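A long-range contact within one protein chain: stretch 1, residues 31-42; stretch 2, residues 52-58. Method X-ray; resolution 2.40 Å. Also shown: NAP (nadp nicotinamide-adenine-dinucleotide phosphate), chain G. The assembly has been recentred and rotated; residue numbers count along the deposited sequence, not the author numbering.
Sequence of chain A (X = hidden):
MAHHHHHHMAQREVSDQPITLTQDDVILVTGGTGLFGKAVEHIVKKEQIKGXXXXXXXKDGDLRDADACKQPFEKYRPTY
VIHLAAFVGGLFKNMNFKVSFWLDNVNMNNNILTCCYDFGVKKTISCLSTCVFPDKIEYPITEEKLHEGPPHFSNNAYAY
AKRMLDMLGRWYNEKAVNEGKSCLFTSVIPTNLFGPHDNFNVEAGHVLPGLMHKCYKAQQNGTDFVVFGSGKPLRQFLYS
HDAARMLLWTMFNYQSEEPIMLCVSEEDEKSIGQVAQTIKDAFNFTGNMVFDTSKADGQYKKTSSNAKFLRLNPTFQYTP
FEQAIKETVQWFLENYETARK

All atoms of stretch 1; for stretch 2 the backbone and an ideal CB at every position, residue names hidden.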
# COMPACT_ATOMS: atom_id res chain seq x y z
N GLY A 31 -16.23 10.30 -9.76
CA GLY A 31 -16.35 9.37 -10.87
C GLY A 31 -17.78 9.13 -11.31
O GLY A 31 -18.12 8.04 -11.78
N GLY A 32 -18.64 10.14 -11.16
CA GLY A 32 -20.04 9.99 -11.48
C GLY A 32 -20.39 10.02 -12.96
O GLY A 32 -21.56 9.83 -13.28
N THR A 33 -19.42 10.27 -13.86
CA THR A 33 -19.66 10.32 -15.30
C THR A 33 -19.26 9.03 -16.01
O THR A 33 -19.54 8.90 -17.21
CB THR A 33 -18.92 11.51 -15.96
OG1 THR A 33 -17.50 11.39 -15.77
CG2 THR A 33 -19.40 12.85 -15.38
N GLY A 34 -18.65 8.07 -15.31
CA GLY A 34 -18.27 6.81 -15.91
C GLY A 34 -19.39 5.79 -15.88
O GLY A 34 -20.52 6.09 -15.49
N LEU A 35 -19.04 4.55 -16.20
CA LEU A 35 -20.04 3.48 -16.27
C LEU A 35 -20.87 3.36 -14.98
O LEU A 35 -22.10 3.55 -14.98
CB LEU A 35 -19.33 2.17 -16.58
CG LEU A 35 -20.20 0.92 -16.46
CD1 LEU A 35 -21.30 0.97 -17.54
CD2 LEU A 35 -19.39 -0.33 -16.60
N PHE A 36 -20.20 3.09 -13.85
CA PHE A 36 -20.91 2.87 -12.58
C PHE A 36 -21.66 4.13 -12.16
O PHE A 36 -22.84 4.07 -11.78
CB PHE A 36 -19.90 2.42 -11.50
CG PHE A 36 -20.50 1.59 -10.35
CD1 PHE A 36 -21.87 1.39 -10.23
CD2 PHE A 36 -19.66 1.03 -9.40
CE1 PHE A 36 -22.39 0.65 -9.19
CE2 PHE A 36 -20.18 0.27 -8.33
CZ PHE A 36 -21.54 0.09 -8.22
N GLY A 37 -21.01 5.29 -12.30
CA GLY A 37 -21.62 6.54 -11.88
C GLY A 37 -22.91 6.86 -12.61
O GLY A 37 -23.88 7.31 -11.99
N LYS A 38 -22.92 6.69 -13.95
CA LYS A 38 -24.12 6.98 -14.74
C LYS A 38 -25.25 6.04 -14.35
O LYS A 38 -26.42 6.42 -14.41
CB LYS A 38 -23.82 6.87 -16.24
CG LYS A 38 -22.82 7.92 -16.74
CD LYS A 38 -23.33 9.34 -16.62
CE LYS A 38 -24.17 9.71 -17.83
NZ LYS A 38 -24.54 11.14 -17.80
N ALA A 39 -24.93 4.80 -13.98
CA ALA A 39 -25.96 3.88 -13.52
C ALA A 39 -26.59 4.38 -12.22
O ALA A 39 -27.82 4.40 -12.09
CB ALA A 39 -25.37 2.49 -13.36
N VAL A 40 -25.77 4.83 -11.27
CA VAL A 40 -26.31 5.41 -10.05
C VAL A 40 -27.21 6.60 -10.37
O VAL A 40 -28.31 6.74 -9.83
CB VAL A 40 -25.18 5.78 -9.07
CG1 VAL A 40 -25.72 6.56 -7.89
CG2 VAL A 40 -24.44 4.54 -8.60
N GLU A 41 -26.76 7.47 -11.29
CA GLU A 41 -27.55 8.64 -11.67
C GLU A 41 -28.89 8.22 -12.27
O GLU A 41 -29.92 8.87 -12.05
CB GLU A 41 -26.76 9.50 -12.65
CG GLU A 41 -27.51 10.74 -13.12
CD GLU A 41 -26.75 11.53 -14.18
OE1 GLU A 41 -25.95 10.94 -14.95
OE2 GLU A 41 -26.95 12.76 -14.23
N HIS A 42 -28.90 7.14 -13.05
CA HIS A 42 -30.14 6.64 -13.64
C HIS A 42 -31.09 6.11 -12.56
O HIS A 42 -32.29 6.42 -12.58
CB HIS A 42 -29.80 5.57 -14.67
CG HIS A 42 -31.00 4.87 -15.23
ND1 HIS A 42 -31.31 3.56 -14.93
CD2 HIS A 42 -31.98 5.30 -16.07
CE1 HIS A 42 -32.42 3.21 -15.56
NE2 HIS A 42 -32.85 4.25 -16.25
N UNK A 52 -29.81 16.43 -2.93
CA UNK A 52 -29.10 17.06 -4.03
C UNK A 52 -27.94 16.15 -4.40
O UNK A 52 -27.03 15.94 -3.60
CB UNK A 52 -28.62 18.46 -3.66
N UNK A 53 -27.98 15.62 -5.61
CA UNK A 53 -26.98 14.70 -6.11
C UNK A 53 -26.05 15.42 -7.08
O UNK A 53 -26.53 16.11 -7.98
CB UNK A 53 -27.64 13.50 -6.79
N UNK A 54 -24.74 15.31 -6.84
CA UNK A 54 -23.70 15.93 -7.67
C UNK A 54 -22.81 14.85 -8.25
O UNK A 54 -22.11 14.15 -7.51
CB UNK A 54 -22.87 16.93 -6.86
N UNK A 55 -22.82 14.72 -9.57
CA UNK A 55 -22.05 13.69 -10.27
C UNK A 55 -20.82 14.35 -10.87
O UNK A 55 -20.89 15.00 -11.91
CB UNK A 55 -22.89 13.00 -11.35
N UNK A 56 -19.68 14.16 -10.21
CA UNK A 56 -18.44 14.82 -10.60
C UNK A 56 -17.76 14.07 -11.73
O UNK A 56 -17.79 12.84 -11.81
CB UNK A 56 -17.49 14.94 -9.40
N UNK A 57 -17.08 14.82 -12.60
CA UNK A 57 -16.14 14.23 -13.52
C UNK A 57 -14.82 14.98 -13.45
O UNK A 57 -14.70 15.99 -12.76
CB UNK A 57 -16.70 14.24 -14.94
N UNK A 58 -13.85 14.47 -14.20
CA UNK A 58 -12.55 15.10 -14.24
C UNK A 58 -12.64 16.55 -14.72
O UNK A 58 -11.81 17.38 -14.34
CB UNK A 58 -11.61 14.30 -15.14
PA NAP G . -15.02 4.55 -15.75
O1A NAP G . -13.68 4.46 -16.42
O2A NAP G . -16.29 4.18 -16.47
O5B NAP G . -15.27 6.05 -15.11
C5B NAP G . -14.30 6.25 -14.15
C4B NAP G . -14.59 7.63 -13.51
O4B NAP G . -13.43 8.15 -12.81
C3B NAP G . -15.05 8.70 -14.59
O3B NAP G . -16.04 9.53 -14.05
C2B NAP G . -13.79 9.57 -14.71
O2B NAP G . -14.04 10.86 -14.95
C1B NAP G . -13.34 9.51 -13.19
N9A NAP G . -11.97 9.97 -13.01
C8A NAP G . -10.81 9.33 -13.42
N7A NAP G . -9.69 10.01 -13.10
C5A NAP G . -10.15 11.15 -12.47
C6A NAP G . -9.48 12.24 -11.92
N6A NAP G . -8.08 12.29 -11.94
N1A NAP G . -10.15 13.25 -11.32
C2A NAP G . -11.51 13.11 -11.32
N3A NAP G . -12.30 12.14 -11.82
C4A NAP G . -11.57 11.15 -12.39
O3 NAP G . -14.74 3.52 -14.46
PN NAP G . -16.03 2.72 -13.99
O1N NAP G . -17.18 3.58 -13.65
O2N NAP G . -16.17 1.37 -14.66
O5D NAP G . -15.56 2.16 -12.40
C5D NAP G . -15.62 3.14 -11.44
C4D NAP G . -15.28 2.42 -10.16
O4D NAP G . -15.79 1.08 -10.26
C3D NAP G . -13.69 2.29 -10.07
O3D NAP G . -13.27 2.52 -8.77
C2D NAP G . -13.44 0.83 -10.51
O2D NAP G . -12.39 0.22 -9.87
C1D NAP G . -14.75 0.15 -10.01
N1N NAP G . -14.96 -1.15 -10.72
C2N NAP G . -15.37 -1.21 -12.05
C3N NAP G . -15.52 -2.44 -12.67
C7N NAP G . -15.94 -2.49 -14.11
O7N NAP G . -16.01 -3.55 -14.75
N7N NAP G . -16.27 -1.30 -14.77
C4N NAP G . -15.25 -3.72 -11.98
C5N NAP G . -14.81 -3.55 -10.57
C6N NAP G . -14.69 -2.34 -10.00
P2B NAP G . -14.14 11.37 -16.73
O1X NAP G . -15.39 10.65 -17.12
O2X NAP G . -14.23 12.89 -16.56
O3X NAP G . -12.84 10.81 -17.23

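Position 52 opens a short strand that runs roughly antiparallel to the helix 35-42, the axes approaching to 10.0 Å. Its ideal CB has nothing of stretch 1 within 5.5 Å, so this contact sets no demand there, and almost any residue would do. It is Lys52, extended and clear of stretch 1.

At position 53 the CA-to-CB bond points toward the helix, yet the ideal CB finds no atom of stretch 1 within 5.5 Å. A small side chain would fall short of the helix; a long apolar or aromatic one could reach the CG1 methyl of Val40. The residue is Trp53, chi1 m, whose CZ3 lies 4.2 Å from Val40 CG1, an apolar contact made by the far side of the indole.

Position 54 follows the strand alternation and lies out of reach of stretch 1. Its extended backbone, phi/psi -120/116, suits a beta-branched residue among many others, and Val54 occupies it.

Position 55 points toward stretch 1 once more, and here the neighbours are close: the ideal CB is 3.9 Å from Gly32 O and 5.0 Å from Glu41 OE2. Beyond it lie the backbone of Gly37, a methyl of Val40 and the aliphatic part of Glu41. Leucine, methionine or an aromatic would suit this largely apolar surface; a basic residue is possible too, near a carboxylate whose OE1 forms a salt bridge with Lys38 NZ at 3.2 Å. Phe55 exploits the surface with a flat ring. Glu41 CB sits over one face, 3.7 Å from the ring centroid, in a CH-pi contact, while Val40 CG1 meets the edge, 4.1 Å from Phe55 CE2. Gly32 leaves room for this side chain: an ideal CB on it would lie 2.9 Å from Phe55 CB, a clash.

At position 56 the backbone does the essential work. Gly32 N donates a hydrogen bond to the carbonyl O of 56 at 2.9 Å, a main-chain link that does not itself specify the side chain. CB points sideways, so several apolar residues would fit. Leu56 is found, its nearest side-chain atom, CB, staying 4.8 Å from Gly31 N.

At position 57 an ideal CB would lie a tight 3.1 Å from Thr33 CG2, which favours glycine even though phi/psi of -130/176 does not require it. Gly57 lets its CA approach Thr33 OG1 to 3.9 Å.

Position 58 is beyond stretch 1 but beside the cofactor phosphate, where a small hydroxyl donor fits well. Ser58 donates to NAP O2X from N at 2.9 Å and from OG at a very short 2.4 Å.

Stretch 2 52-58: KWVFLGS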
# COMPACT_ATOMS: atom_id res chain seq x y z
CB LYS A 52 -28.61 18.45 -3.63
CG LYS A 52 -27.83 19.18 -4.72
CD LYS A 52 -27.31 20.52 -4.22
CE LYS A 52 -26.60 21.29 -5.32
NZ LYS A 52 -25.86 22.48 -4.80
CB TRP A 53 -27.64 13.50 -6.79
CG TRP A 53 -28.30 12.62 -5.80
CD1 TRP A 53 -29.48 12.85 -5.13
CD2 TRP A 53 -27.79 11.38 -5.31
NE1 TRP A 53 -29.74 11.81 -4.26
CE2 TRP A 53 -28.72 10.89 -4.36
CE3 TRP A 53 -26.64 10.63 -5.59
CZ2 TRP A 53 -28.53 9.69 -3.68
CZ3 TRP A 53 -26.45 9.43 -4.91
CH2 TRP A 53 -27.39 8.98 -3.97
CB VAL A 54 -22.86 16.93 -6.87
CG1 VAL A 54 -21.82 17.59 -7.78
CG2 VAL A 54 -23.75 17.95 -6.18
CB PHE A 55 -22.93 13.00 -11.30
CG PHE A 55 -24.05 12.20 -10.66
CD1 PHE A 55 -25.26 12.81 -10.34
CD2 PHE A 55 -23.86 10.87 -10.28
CE1 PHE A 55 -26.28 12.10 -9.70
CE2 PHE A 55 -24.87 10.16 -9.64
CZ PHE A 55 -26.08 10.78 -9.35
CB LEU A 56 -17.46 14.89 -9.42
CG LEU A 56 -17.81 15.62 -8.13
CD1 LEU A 56 -16.69 15.38 -7.17
CD2 LEU A 56 -17.98 17.11 -8.35
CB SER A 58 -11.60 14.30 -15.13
OG SER A 58 -12.14 14.14 -16.44
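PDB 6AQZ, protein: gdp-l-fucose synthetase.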